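Local atomic coordinates of SnoK (Streptomyces nogalater, PDB entry 5EPA), a protein that acts as a non-heme iron, 2-oxoglutarate-dependent carbocyclase in nogalamycin biosynthesis. Residues V44-E49 against H97-I103; L120-R126 against N227-R233; R173-Q179 against L191-P196; H181-F185 against R248-Q252. All coordinates share one frame; numbering follows the deposited sequence.

Contact 1 of 4, residues V44-E49 against H97-I103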
loop_
_atom_site.group_PDB
_atom_site.type_symbol
_atom_site.label_atom_id
_atom_site.label_comp_id
_atom_site.label_asym_id
_atom_site.label_seq_id
_atom_site.Cartn_x
_atom_site.Cartn_y
_atom_site.Cartn_z
ATOM N N VAL A 44 -10.671 -11.070 -5.178
ATOM C CA VAL A 44 -11.223 -10.713 -3.907
ATOM C C VAL A 44 -12.498 -9.890 -4.135
ATOM O O VAL A 44 -13.502 -10.116 -3.471
ATOM C CB VAL A 44 -10.222 -9.914 -3.062
ATOM C CG1 VAL A 44 -10.825 -9.556 -1.725
ATOM C CG2 VAL A 44 -8.930 -10.709 -2.863
ATOM N N LEU A 45 -12.416 -8.939 -5.073
ATOM C CA LEU A 45 -13.545 -8.137 -5.532
ATOM C C LEU A 45 -14.115 -8.640 -6.827
ATOM O O LEU A 45 -13.383 -8.980 -7.748
ATOM C CB LEU A 45 -13.103 -6.706 -5.766
ATOM C CG LEU A 45 -12.495 -5.981 -4.577
ATOM C CD1 LEU A 45 -12.165 -4.564 -4.981
ATOM C CD2 LEU A 45 -13.476 -5.946 -3.387
ATOM N N SER A 46 -15.436 -8.639 -6.916
ATOM C CA SER A 46 -16.142 -8.981 -8.138
ATOM C C SER A 46 -16.020 -7.843 -9.164
ATOM O O SER A 46 -15.647 -6.721 -8.831
ATOM C CB SER A 46 -17.631 -9.183 -7.828
ATOM O OG SER A 46 -18.208 -7.959 -7.391
ATOM N N GLU A 47 -16.371 -8.140 -10.410
ATOM C CA GLU A 47 -16.388 -7.130 -11.497
ATOM C C GLU A 47 -17.290 -5.953 -11.121
ATOM O O GLU A 47 -16.952 -4.803 -11.339
ATOM C CB GLU A 47 -16.791 -7.793 -12.828
ATOM C CG GLU A 47 -15.677 -8.719 -13.283
ATOM C CD GLU A 47 -16.036 -9.583 -14.489
ATOM O OE1 GLU A 47 -17.190 -10.094 -14.566
ATOM O OE2 GLU A 47 -15.142 -9.752 -15.368
ATOM N N THR A 48 -18.431 -6.261 -10.530
ATOM C CA THR A 48 -19.373 -5.253 -10.112
ATOM C C THR A 48 -18.772 -4.334 -9.057
ATOM O O THR A 48 -18.893 -3.113 -9.158
ATOM C CB THR A 48 -20.636 -5.917 -9.569
ATOM O OG1 THR A 48 -21.242 -6.660 -10.616
ATOM C CG2 THR A 48 -21.655 -4.870 -9.011
ATOM N N GLU A 49 -18.153 -4.901 -8.032
ATOM C CA GLU A 49 -17.484 -4.095 -6.991
ATOM C C GLU A 49 -16.346 -3.236 -7.526
ATOM O O GLU A 49 -16.222 -2.091 -7.158
ATOM C CB GLU A 49 -16.934 -4.971 -5.874
ATOM C CG GLU A 49 -18.011 -5.613 -4.972
ATOM C CD GLU A 49 -17.423 -6.650 -4.019
ATOM O OE1 GLU A 49 -16.751 -7.632 -4.491
ATOM O OE2 GLU A 49 -17.600 -6.489 -2.809
ATOM N N HIS A 97 -13.939 -3.530 3.790
ATOM C CA HIS A 97 -14.510 -4.632 3.045
ATOM C C HIS A 97 -14.273 -5.898 3.858
ATOM O O HIS A 97 -13.165 -6.098 4.374
ATOM C CB HIS A 97 -13.844 -4.747 1.669
ATOM C CG HIS A 97 -14.529 -5.690 0.736
ATOM N ND1 HIS A 97 -14.214 -7.025 0.667
ATOM C CD2 HIS A 97 -15.506 -5.487 -0.187
ATOM C CE1 HIS A 97 -14.988 -7.612 -0.230
ATOM N NE2 HIS A 97 -15.774 -6.699 -0.772
ATOM N N PRO A 98 -15.301 -6.760 3.996
ATOM C CA PRO A 98 -15.117 -7.926 4.863
ATOM C C PRO A 98 -14.044 -8.885 4.388
ATOM O O PRO A 98 -13.327 -9.452 5.202
ATOM C CB PRO A 98 -16.480 -8.614 4.832
ATOM C CG PRO A 98 -17.453 -7.548 4.392
ATOM C CD PRO A 98 -16.691 -6.627 3.514
ATOM N N GLU A 99 -13.928 -9.084 3.080
ATOM C CA GLU A 99 -12.949 -10.013 2.595
ATOM C C GLU A 99 -11.553 -9.401 2.592
ATOM O O GLU A 99 -10.592 -10.016 3.069
ATOM C CB GLU A 99 -13.339 -10.556 1.213
ATOM C CG GLU A 99 -14.784 -11.071 1.115
ATOM C CD GLU A 99 -15.203 -12.044 2.216
ATOM O OE1 GLU A 99 -14.359 -12.536 3.027
ATOM O OE2 GLU A 99 -16.405 -12.349 2.265
ATOM N N ILE A 100 -11.401 -8.198 2.068
ATOM C CA ILE A 100 -10.082 -7.589 2.015
ATOM C C ILE A 100 -9.506 -7.436 3.427
ATOM O O ILE A 100 -8.348 -7.749 3.652
ATOM C CB ILE A 100 -10.103 -6.209 1.323
ATOM C CG1 ILE A 100 -10.548 -6.333 -0.134
ATOM C CG2 ILE A 100 -8.729 -5.562 1.403
ATOM C CD1 ILE A 100 -10.761 -4.987 -0.816
ATOM N N SER A 101 -10.298 -6.852 4.345
ATOM C CA SER A 101 -9.801 -6.517 5.671
ATOM C C SER A 101 -9.702 -7.785 6.492
ATOM O O SER A 101 -8.801 -7.934 7.301
ATOM C CB SER A 101 -10.674 -5.444 6.386
ATOM O OG SER A 101 -11.968 -5.911 6.648
ATOM N N GLY A 102 -10.610 -8.715 6.278
ATOM C CA GLY A 102 -10.521 -10.008 6.973
ATOM C C GLY A 102 -9.289 -10.842 6.560
ATOM O O GLY A 102 -8.680 -11.531 7.382
ATOM N N ILE A 103 -8.934 -10.778 5.279
ATOM C CA ILE A 103 -7.727 -11.437 4.795
ATOM C C ILE A 103 -6.509 -10.766 5.403
ATOM O O ILE A 103 -5.603 -11.434 5.844
ATOM C CB ILE A 103 -7.644 -11.419 3.243
ATOM C CG1 ILE A 103 -8.670 -12.401 2.667
ATOM C CG2 ILE A 103 -6.244 -11.796 2.765
ATOM C CD1 ILE A 103 -8.957 -12.172 1.203
#
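Val44 reaches the first turn of helix 98-108 mainly through one branch. Chi1 of -180° sets CG1 opposite the backbone N, and the methyl meets Ile100 at about a right angle, with Val44 CG1 3.6 Å from Ile100 CG1. The same methyl brushes CB of Glu99. Leu45 continues the apolar layer: its CD2 lies over one face of the His97 imidazole, 3.8 Å from the ring centroid, a CH-pi contact displaced toward NE2. Pro98 CD covers the opposite face, which leaves His97 held between two aliphatic groups. Val44 and Ile100 also rest on strands 213-217 and 148-153 of the large sheet of the cupin-type fold, placing the contact where the starts of helices 47-64 and 98-108 meet over that sheet. The imidazole uses both nitrogens. His97 NE2 donates to Glu49 OE2 at 2.7 Å with an angle of 158°; the oxygen lies in the ring plane, while the nitrogen approaches it from the syn side, 33° out of the carboxylate plane. As N-cap, His97 ND1 accepts a weak bond from Ile100 N at 3.4 Å. Glu49 splits its carboxylate, since OE1 takes Ser46 N at 2.9 Å while Ser46 OG receives Glu49 N, a capping box. With one ring nitrogen accepting and the other donating, His97 is probably neutral, and its bond to Glu49 ties the caps of two helices together beside a greasy seam.

Contact 2 of 4, residues L120-R126 against N227-R233. With AKG (2-oxoglutaric acid), chain H.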
loop_
_atom_site.group_PDB
_atom_site.type_symbol
_atom_site.label_atom_id
_atom_site.label_comp_id
_atom_site.label_asym_id
_atom_site.label_seq_id
_atom_site.Cartn_x
_atom_site.Cartn_y
_atom_site.Cartn_z
ATOM N N LEU A 120 -4.161 5.499 -6.234
ATOM C CA LEU A 120 -2.793 5.405 -6.828
ATOM C C LEU A 120 -2.844 5.167 -8.329
ATOM O O LEU A 120 -3.055 4.040 -8.802
ATOM C CB LEU A 120 -1.996 4.274 -6.168
ATOM C CG LEU A 120 -1.771 4.409 -4.660
ATOM C CD1 LEU A 120 -1.453 3.015 -4.112
ATOM C CD2 LEU A 120 -0.687 5.410 -4.311
ATOM N N VAL A 121 -2.674 6.252 -9.075
ATOM C CA VAL A 121 -2.922 6.260 -10.533
ATOM C C VAL A 121 -1.626 6.446 -11.279
ATOM O O VAL A 121 -0.802 7.288 -10.888
ATOM C CB VAL A 121 -3.886 7.400 -10.928
ATOM C CG1 VAL A 121 -3.866 7.666 -12.421
ATOM C CG2 VAL A 121 -5.310 7.048 -10.536
ATOM N N LYS A 122 -1.432 5.668 -12.337
ATOM C CA LYS A 122 -0.318 5.915 -13.270
ATOM C C LYS A 122 -0.856 6.133 -14.684
ATOM O O LYS A 122 -1.429 5.227 -15.247
ATOM C CB LYS A 122 0.714 4.763 -13.294
ATOM C CG LYS A 122 1.691 4.730 -12.112
ATOM C CD LYS A 122 2.767 3.660 -12.338
ATOM C CE LYS A 122 3.716 3.475 -11.144
ATOM N NZ LYS A 122 4.855 4.415 -11.184
ATOM N N GLU A 123 -0.630 7.314 -15.240
ATOM C CA GLU A 123 -1.063 7.605 -16.576
ATOM C C GLU A 123 -0.083 6.985 -17.565
ATOM O O GLU A 123 1.120 6.943 -17.293
ATOM C CB GLU A 123 -1.117 9.106 -16.813
ATOM C CG GLU A 123 -2.168 9.851 -15.997
ATOM C CD GLU A 123 -3.627 9.621 -16.459
ATOM O OE1 GLU A 123 -3.859 9.253 -17.660
ATOM O OE2 GLU A 123 -4.560 9.832 -15.592
ATOM N N PRO A 124 -0.594 6.512 -18.712
ATOM C CA PRO A 124 0.239 5.855 -19.717
ATOM C C PRO A 124 1.192 6.813 -20.394
ATOM O O PRO A 124 0.812 7.919 -20.736
ATOM C CB PRO A 124 -0.774 5.326 -20.727
ATOM C CG PRO A 124 -1.995 6.214 -20.569
ATOM C CD PRO A 124 -2.009 6.606 -19.121
ATOM N N LYS A 125 2.455 6.406 -20.488
ATOM C CA LYS A 125 3.508 7.172 -21.177
ATOM C C LYS A 125 3.882 8.510 -20.523
ATOM O O LYS A 125 4.672 9.255 -21.077
ATOM C CB LYS A 125 3.113 7.418 -22.639
ATOM C CG LYS A 125 2.656 6.152 -23.343
ATOM C CD LYS A 125 3.083 6.100 -24.809
ATOM C CE LYS A 125 3.150 4.658 -25.307
ATOM N NZ LYS A 125 1.802 4.019 -25.248
ATOM N N ARG A 126 3.361 8.788 -19.338
ATOM C CA ARG A 126 3.691 10.015 -18.614
ATOM C C ARG A 126 4.171 9.766 -17.195
ATOM O O ARG A 126 4.228 10.691 -16.390
ATOM C CB ARG A 126 2.477 10.936 -18.533
ATOM C CG ARG A 126 2.197 11.693 -19.808
ATOM C CD ARG A 126 0.956 11.136 -20.452
ATOM N NE ARG A 126 -0.240 11.632 -19.778
ATOM C CZ ARG A 126 -1.475 11.252 -20.091
ATOM N NH1 ARG A 126 -2.511 11.761 -19.416
ATOM N NH2 ARG A 126 -1.676 10.379 -21.093
ATOM N N ASN A 227 4.319 3.159 -16.341
ATOM C CA ASN A 227 3.229 2.711 -17.189
ATOM C C ASN A 227 3.551 3.131 -18.583
ATOM O O ASN A 227 3.493 4.323 -18.897
ATOM C CB ASN A 227 1.880 3.304 -16.745
ATOM C CG ASN A 227 0.719 2.861 -17.628
ATOM O OD1 ASN A 227 0.899 2.135 -18.615
ATOM N ND2 ASN A 227 -0.498 3.279 -17.253
ATOM N N THR A 228 3.923 2.150 -19.416
ATOM C CA THR A 228 4.234 2.372 -20.844
ATOM C C THR A 228 3.199 1.725 -21.727
ATOM O O THR A 228 3.347 1.708 -22.939
ATOM C CB THR A 228 5.603 1.771 -21.238
ATOM O OG1 THR A 228 5.615 0.388 -20.862
ATOM C CG2 THR A 228 6.719 2.481 -20.508
ATOM N N SER A 229 2.092 1.291 -21.131
ATOM C CA SER A 229 0.950 0.795 -21.891
ATOM C C SER A 229 0.155 1.952 -22.537
ATOM O O SER A 229 0.602 3.094 -22.577
ATOM C CB SER A 229 0.037 -0.038 -20.993
ATOM O OG SER A 229 -0.813 0.806 -20.203
ATOM N N ASP A 230 -1.035 1.632 -23.033
ATOM C CA ASP A 230 -1.910 2.619 -23.627
ATOM C C ASP A 230 -3.070 2.986 -22.697
ATOM O O ASP A 230 -3.959 3.754 -23.072
ATOM C CB ASP A 230 -2.433 2.087 -24.958
ATOM C CG ASP A 230 -1.350 2.108 -26.053
ATOM O OD1 ASP A 230 -0.846 3.208 -26.368
ATOM O OD2 ASP A 230 -1.033 1.039 -26.630
ATOM N N SER A 231 -3.073 2.425 -21.489
ATOM C CA SER A 231 -4.217 2.576 -20.581
ATOM C C SER A 231 -3.790 2.992 -19.192
ATOM O O SER A 231 -2.753 2.549 -18.686
ATOM C CB SER A 231 -4.959 1.251 -20.457
ATOM O OG SER A 231 -5.514 0.934 -21.680
ATOM N N VAL A 232 -4.649 3.772 -18.560
ATOM C CA VAL A 232 -4.451 4.197 -17.213
ATOM C C VAL A 232 -4.341 2.982 -16.283
ATOM O O VAL A 232 -5.066 2.014 -16.424
ATOM C CB VAL A 232 -5.645 5.095 -16.735
ATOM C CG1 VAL A 232 -5.453 5.432 -15.265
ATOM C CG2 VAL A 232 -5.730 6.398 -17.500
ATOM N N ARG A 233 -3.480 3.080 -15.295
ATOM C CA ARG A 233 -3.480 2.108 -14.177
ATOM C C ARG A 233 -4.063 2.730 -12.934
ATOM O O ARG A 233 -3.635 3.806 -12.527
ATOM C CB ARG A 233 -2.057 1.693 -13.803
ATOM C CG ARG A 233 -2.041 0.671 -12.708
ATOM C CD ARG A 233 -0.741 0.693 -11.928
ATOM N NE ARG A 233 -0.859 1.572 -10.793
ATOM C CZ ARG A 233 0.102 1.845 -9.915
ATOM N NH1 ARG A 233 1.340 1.327 -9.983
ATOM N NH2 ARG A 233 -0.196 2.690 -8.946
HETATM C C1 AKG H . 2.469 1.007 -1.837
HETATM O O1 AKG H . 1.291 0.591 -1.972
HETATM O O2 AKG H . 3.139 1.010 -0.769
HETATM C C2 AKG H . 3.169 1.579 -2.984
HETATM O O5 AKG H . 4.310 1.942 -2.742
HETATM C C3 AKG H . 2.504 1.689 -4.333
HETATM C C4 AKG H . 3.252 2.493 -5.401
HETATM C C5 AKG H . 2.483 2.455 -6.735
HETATM O O3 AKG H . 1.231 2.227 -6.780
HETATM O O4 AKG H . 3.084 2.654 -7.794
#
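Lys122 and Arg233 run out together from the paired strands, and their backbones are joined by two hydrogen bonds; Arg233 N donates to Lys122 O at 3.0 Å. The aliphatic part of Lys122 covers one face of the guanidinium, with Lys122 CG over its centre. Arg233 NH2 gives 2.6 Å to O3 of 2-oxoglutarate and, in the guanidinium plane, 3.2 Å to Leu120 O, while NH1 holds the ligand's O4 at 3.1 Å. This is the antiparallel pairing of neighbouring strands 112-122 and 233-242 in the large cupin sheet, with the co-substrate's distal carboxylate held by an arginine as in related dioxygenases. Lys122 NZ turns instead to Gln77 O and Thr130 OG1. Farther out, Asn227 ND2 donates to Lys122 O at 2.9 Å, from the face of that carbonyl opposite Arg233 N, and its OD1 forms an Asx turn with Ser229 N. Beyond Pro124 the packing gives way to solvent: on the exposed type II turn, the bent Lys125 chain brings NZ 3.0 Å from Asp230 OD1 in a salt bridge, and also bonds Ser229 O.

Contact 3 of 4, residues R173-Q179 against L191-P196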
loop_
_atom_site.group_PDB
_atom_site.type_symbol
_atom_site.label_atom_id
_atom_site.label_comp_id
_atom_site.label_asym_id
_atom_site.label_seq_id
_atom_site.Cartn_x
_atom_site.Cartn_y
_atom_site.Cartn_z
ATOM N N ARG A 173 14.745 -8.186 7.087
ATOM C CA ARG A 173 16.043 -7.545 7.230
ATOM C C ARG A 173 16.347 -7.185 8.675
ATOM O O ARG A 173 15.466 -6.741 9.413
ATOM C CB ARG A 173 16.113 -6.258 6.418
ATOM C CG ARG A 173 16.252 -6.437 4.931
ATOM C CD ARG A 173 16.092 -5.099 4.221
ATOM N NE ARG A 173 14.730 -4.574 4.373
ATOM C CZ ARG A 173 14.412 -3.298 4.339
ATOM N NH1 ARG A 173 15.316 -2.368 4.157
ATOM N NH2 ARG A 173 13.169 -2.952 4.427
ATOM N N ALA A 174 17.612 -7.351 9.056
ATOM C CA ALA A 174 18.130 -6.899 10.344
ATOM C C ALA A 174 18.108 -5.377 10.408
ATOM O O ALA A 174 18.023 -4.701 9.372
ATOM C CB ALA A 174 19.537 -7.398 10.520
ATOM N N ARG A 175 18.163 -4.830 11.618
ATOM C CA ARG A 175 18.100 -3.360 11.857
ATOM C C ARG A 175 19.096 -2.557 11.032
ATOM O O ARG A 175 18.737 -1.553 10.435
ATOM C CB ARG A 175 18.355 -3.099 13.355
ATOM C CG ARG A 175 18.489 -1.680 13.947
ATOM C CD ARG A 175 17.117 -0.981 13.966
ATOM N NE ARG A 175 17.230 0.484 13.947
ATOM C CZ ARG A 175 17.424 1.195 12.833
ATOM N NH1 ARG A 175 17.565 0.584 11.651
ATOM N NH2 ARG A 175 17.473 2.525 12.900
ATOM N N GLU A 176 20.328 -3.024 10.987
ATOM C CA GLU A 176 21.378 -2.321 10.256
ATOM C C GLU A 176 21.110 -2.191 8.733
ATOM O O GLU A 176 21.756 -1.378 8.070
ATOM C CB GLU A 176 22.754 -2.974 10.482
ATOM C CG GLU A 176 22.876 -4.436 9.889
ATOM C CD GLU A 176 22.902 -5.586 10.909
ATOM O OE1 GLU A 176 22.209 -5.457 11.966
ATOM O OE2 GLU A 176 23.589 -6.626 10.618
ATOM N N ASP A 177 20.222 -3.026 8.199
ATOM C CA ASP A 177 19.872 -3.027 6.781
ATOM C C ASP A 177 18.527 -2.326 6.489
ATOM O O ASP A 177 18.020 -2.404 5.395
ATOM C CB ASP A 177 19.822 -4.461 6.275
ATOM C CG ASP A 177 21.198 -5.125 6.226
ATOM O OD1 ASP A 177 22.196 -4.430 5.995
ATOM O OD2 ASP A 177 21.284 -6.346 6.426
ATOM N N ARG A 178 17.980 -1.647 7.477
ATOM C CA ARG A 178 16.708 -0.940 7.353
ATOM C C ARG A 178 16.863 0.522 7.677
ATOM O O ARG A 178 17.629 0.897 8.557
ATOM C CB ARG A 178 15.729 -1.435 8.374
ATOM C CG ARG A 178 15.179 -2.773 8.054
ATOM C CD ARG A 178 13.979 -3.028 8.924
ATOM N NE ARG A 178 14.383 -3.685 10.164
ATOM C CZ ARG A 178 14.212 -3.211 11.394
ATOM N NH1 ARG A 178 13.623 -2.032 11.601
ATOM N NH2 ARG A 178 14.639 -3.930 12.439
ATOM N N GLN A 179 16.162 1.361 6.947
ATOM C CA GLN A 179 16.191 2.762 7.286
ATOM C C GLN A 179 15.296 3.100 8.507
ATOM O O GLN A 179 15.675 3.927 9.327
ATOM C CB GLN A 179 15.811 3.612 6.110
ATOM C CG GLN A 179 15.964 5.091 6.421
ATOM C CD GLN A 179 16.122 5.922 5.192
ATOM O OE1 GLN A 179 15.804 5.479 4.080
ATOM N NE2 GLN A 179 16.569 7.169 5.367
ATOM N N LEU A 191 18.896 3.040 -1.339
ATOM C CA LEU A 191 18.713 1.770 -0.650
ATOM C C LEU A 191 19.998 0.921 -0.586
ATOM O O LEU A 191 20.253 0.249 0.419
ATOM C CB LEU A 191 17.557 0.993 -1.261
ATOM C CG LEU A 191 17.221 -0.292 -0.513
ATOM C CD1 LEU A 191 16.850 -0.027 0.955
ATOM C CD2 LEU A 191 16.071 -0.993 -1.197
ATOM N N ALA A 192 20.840 0.995 -1.621
ATOM C CA ALA A 192 22.097 0.250 -1.610
ATOM C C ALA A 192 23.042 0.729 -0.507
ATOM O O ALA A 192 23.884 -0.035 -0.062
ATOM C CB ALA A 192 22.784 0.323 -2.951
ATOM N N ASP A 193 22.921 1.989 -0.082
ATOM C CA ASP A 193 23.766 2.502 1.038
ATOM C C ASP A 193 23.259 2.019 2.404
ATOM O O ASP A 193 24.024 1.650 3.262
ATOM C CB ASP A 193 23.829 4.026 1.013
ATOM C CG ASP A 193 24.619 4.567 -0.192
ATOM O OD1 ASP A 193 25.635 3.965 -0.592
ATOM O OD2 ASP A 193 24.224 5.593 -0.770
ATOM N N VAL A 194 21.931 1.975 2.541
ATOM C CA VAL A 194 21.270 1.413 3.714
ATOM C C VAL A 194 21.438 -0.109 3.815
ATOM O O VAL A 194 21.791 -0.639 4.858
ATOM C CB VAL A 194 19.771 1.671 3.643
ATOM C CG1 VAL A 194 19.081 1.029 4.829
ATOM C CG2 VAL A 194 19.449 3.165 3.594
ATOM N N TRP A 195 21.158 -0.800 2.714
ATOM C CA TRP A 195 21.207 -2.264 2.613
ATOM C C TRP A 195 22.203 -2.720 1.532
ATOM O O TRP A 195 21.828 -2.881 0.399
ATOM C CB TRP A 195 19.816 -2.771 2.253
ATOM C CG TRP A 195 19.633 -4.247 2.281
ATOM C CD1 TRP A 195 20.430 -5.164 2.891
ATOM C CD2 TRP A 195 18.573 -4.976 1.682
ATOM N NE1 TRP A 195 19.924 -6.414 2.721
ATOM C CE2 TRP A 195 18.784 -6.332 1.977
ATOM C CE3 TRP A 195 17.460 -4.618 0.912
ATOM C CZ2 TRP A 195 17.923 -7.333 1.557
ATOM C CZ3 TRP A 195 16.602 -5.613 0.487
ATOM C CH2 TRP A 195 16.851 -6.965 0.805
ATOM N N PRO A 196 23.479 -2.877 1.885
ATOM C CA PRO A 196 24.506 -3.120 0.853
ATOM C C PRO A 196 24.221 -4.284 -0.084
ATOM O O PRO A 196 24.609 -4.250 -1.247
ATOM C CB PRO A 196 25.755 -3.409 1.671
ATOM C CG PRO A 196 25.541 -2.614 2.914
ATOM C CD PRO A 196 24.070 -2.674 3.210
HETATM O O HOH W 1 23.672 -1.904 6.721
#
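Arg173 and Trp195 bring together a 3-10 turn, residues 175-177, and the end of the short helix 191-194, both in the long excursion that leaves the smaller cupin sheet after strand 164-166. The indole carries one half of the contact, Val194 the other. Arg173 CD sits centrally over one indole face, 3.5 Å from the centroid of its six-membered ring, a CH-pi contact; the guanidinium, turned off by the bend at chi3 (-66°), adds at most a weak cation-pi attraction. Asp177 comes obliquely to the same indole, its CG 3.4 Å from Trp195 CD1. A leucine at Trp195 would probably leave Arg173 CD without its flat face and Asp177 with less to lean on. No direct hydrogen bond crosses; a water lies between Glu176 O and Val194 O, and Arg173 spends its N-H groups elsewhere: NH1 on Asp177 O at 3.0 Å, NE on Ser170 O, NH2 in a salt bridge with Asp134, between iron ligands His133 and Asp135 in sequence. The apolar part is Val194, whose CG1 rests 3.6 Å from Gln179 N.

Contact 4 of 4, residues H181-F185 against R248-Q252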
loop_
_atom_site.group_PDB
_atom_site.type_symbol
_atom_site.label_atom_id
_atom_site.label_comp_id
_atom_site.label_asym_id
_atom_site.label_seq_id
_atom_site.Cartn_x
_atom_site.Cartn_y
_atom_site.Cartn_z
ATOM N N HIS A 181 12.814 5.100 9.618
ATOM C CA HIS A 181 12.039 6.283 9.795
ATOM C C HIS A 181 12.706 7.516 9.288
ATOM O O HIS A 181 13.844 7.769 9.653
ATOM C CB HIS A 181 11.664 6.508 11.244
ATOM C CG HIS A 181 10.630 7.586 11.426
ATOM N ND1 HIS A 181 9.313 7.424 11.026
ATOM C CD2 HIS A 181 10.712 8.828 11.965
ATOM C CE1 HIS A 181 8.627 8.515 11.319
ATOM N NE2 HIS A 181 9.454 9.382 11.886
ATOM N N MET A 182 11.984 8.291 8.475
ATOM C CA MET A 182 12.440 9.619 8.084
ATOM C C MET A 182 11.708 10.716 8.841
ATOM O O MET A 182 10.493 10.835 8.729
ATOM C CB MET A 182 12.250 9.822 6.590
ATOM C CG MET A 182 13.288 9.079 5.737
ATOM S SD MET A 182 13.289 9.569 4.008
ATOM C CE MET A 182 11.531 9.735 3.673
ATOM N N THR A 183 12.429 11.504 9.612
ATOM C CA THR A 183 11.843 12.658 10.242
ATOM C C THR A 183 11.682 13.801 9.220
ATOM O O THR A 183 10.710 14.547 9.266
ATOM C CB THR A 183 12.700 13.097 11.417
ATOM O OG1 THR A 183 12.713 12.041 12.365
ATOM C CG2 THR A 183 12.134 14.363 12.095
ATOM N N SER A 184 12.662 13.941 8.328
ATOM C CA SER A 184 12.611 14.893 7.226
ATOM C C SER A 184 13.277 14.308 6.002
ATOM O O SER A 184 14.018 13.328 6.118
ATOM C CB SER A 184 13.280 16.201 7.595
ATOM O OG SER A 184 14.637 16.075 7.849
ATOM N N PHE A 185 13.034 14.903 4.830
ATOM C CA PHE A 185 13.504 14.319 3.570
ATOM C C PHE A 185 15.026 14.347 3.387
ATOM O O PHE A 185 15.552 13.580 2.637
ATOM C CB PHE A 185 12.792 14.930 2.357
ATOM C CG PHE A 185 11.392 14.425 2.174
ATOM C CD1 PHE A 185 11.171 13.118 1.804
ATOM C CD2 PHE A 185 10.264 15.267 2.382
ATOM C CE1 PHE A 185 9.859 12.640 1.633
ATOM C CE2 PHE A 185 8.967 14.798 2.223
ATOM C CZ PHE A 185 8.761 13.497 1.843
ATOM N N ARG A 248 4.230 9.345 15.471
ATOM C CA ARG A 248 5.653 9.703 15.471
ATOM C C ARG A 248 5.926 10.708 14.373
ATOM O O ARG A 248 5.712 10.367 13.197
ATOM C CB ARG A 248 6.525 8.455 15.210
ATOM C CG ARG A 248 7.994 8.746 15.350
ATOM C CD ARG A 248 8.846 7.595 14.851
ATOM N NE ARG A 248 10.255 7.877 15.099
ATOM C CZ ARG A 248 11.236 6.981 14.995
ATOM N NH1 ARG A 248 11.000 5.736 14.557
ATOM N NH2 ARG A 248 12.478 7.361 15.301
ATOM N N PRO A 249 6.394 11.905 14.735
ATOM C CA PRO A 249 6.529 12.954 13.745
ATOM C C PRO A 249 7.473 12.578 12.634
ATOM O O PRO A 249 8.491 11.914 12.859
ATOM C CB PRO A 249 7.125 14.106 14.520
ATOM C CG PRO A 249 6.613 13.911 15.880
ATOM C CD PRO A 249 6.599 12.421 16.084
ATOM N N GLY A 250 7.077 12.938 11.432
ATOM C CA GLY A 250 7.857 12.569 10.274
ATOM C C GLY A 250 7.328 13.178 9.028
ATOM O O GLY A 250 6.381 13.972 9.059
ATOM N N VAL A 251 7.936 12.730 7.928
ATOM C CA VAL A 251 7.569 13.214 6.641
ATOM C C VAL A 251 6.153 12.583 6.603
ATOM O O VAL A 251 5.871 11.615 7.351
ATOM C CB VAL A 251 8.486 12.707 5.484
ATOM C CG1 VAL A 251 9.918 13.205 5.658
ATOM C CG2 VAL A 251 8.459 11.192 5.348
ATOM N N GLN A 252 5.282 13.097 5.764
ATOM C CA GLN A 252 3.918 12.597 5.603
ATOM C C GLN A 252 2.950 12.690 6.783
ATOM O O GLN A 252 2.010 11.872 6.864
ATOM C CB GLN A 252 3.820 11.148 5.080
ATOM C CG GLN A 252 4.761 10.743 3.971
ATOM C CD GLN A 252 4.537 11.531 2.702
ATOM O OE1 GLN A 252 3.583 12.288 2.584
ATOM N NE2 GLN A 252 5.445 11.390 1.759
#
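His181 NE2 donates to Pro249 O at 2.9 Å, nearly straight at 172°; the acceptor lies in the ring plane, though the nitrogen stands above the plane of the carbonyl. The imidazole also carries Arg248 on one face. That chain is extended from CG to NE, which lays its guanidinium flat on the ring, centres 4.0 Å apart and planes 7° apart, with Arg248 CD over the ring centre. An alanine in place of His181 is likely to leave Pro249 O without this donor and the Arg248 guanidinium free to turn away. The second bond across the contact is a backbone one, Val251 N to Met182 O at 3.3 Å. Between the two bonds passes Gly250, where a side chain would collide with His181 NE2 and Met182 O. Two further amides are met from nearby, Gly250 N by Asp253 OD2 and Thr183 N by Glu187 OE1. The side chain of Val251 adds the apolar part: CG1 sits over the Phe185 face, 3.7 Å from the ring centroid, and CG2 touches Met182 CE at 3.8 Å. These two loops are therefore joined by just two cross-hydrogen bonds, a cation-on-ring stack that would probably favour a neutral His181, and a valine methyl over a phenyl face.

In the fold
Contact 1 is the most buried of the four, where helices 47-64 and 98-108 start against the large sheet; its chemistry is apolar packing around one His-carboxylate bond. Contact 2 belongs to the same sheet, joined to contact 1 in sequence by the step from helix 98-108 to strand 112-122, yet it runs from the co-substrate pocket out to exposed turns and relies on backbone pairing and charge. Contacts 3 and 4 lie across the chain centre from contact 1, are partly buried, and share the long loop after strand 164-166, their segments adjoining in sequence. Both set an arginine against a ring, but only contact 4 adds direct hydrogen bonds between its segments.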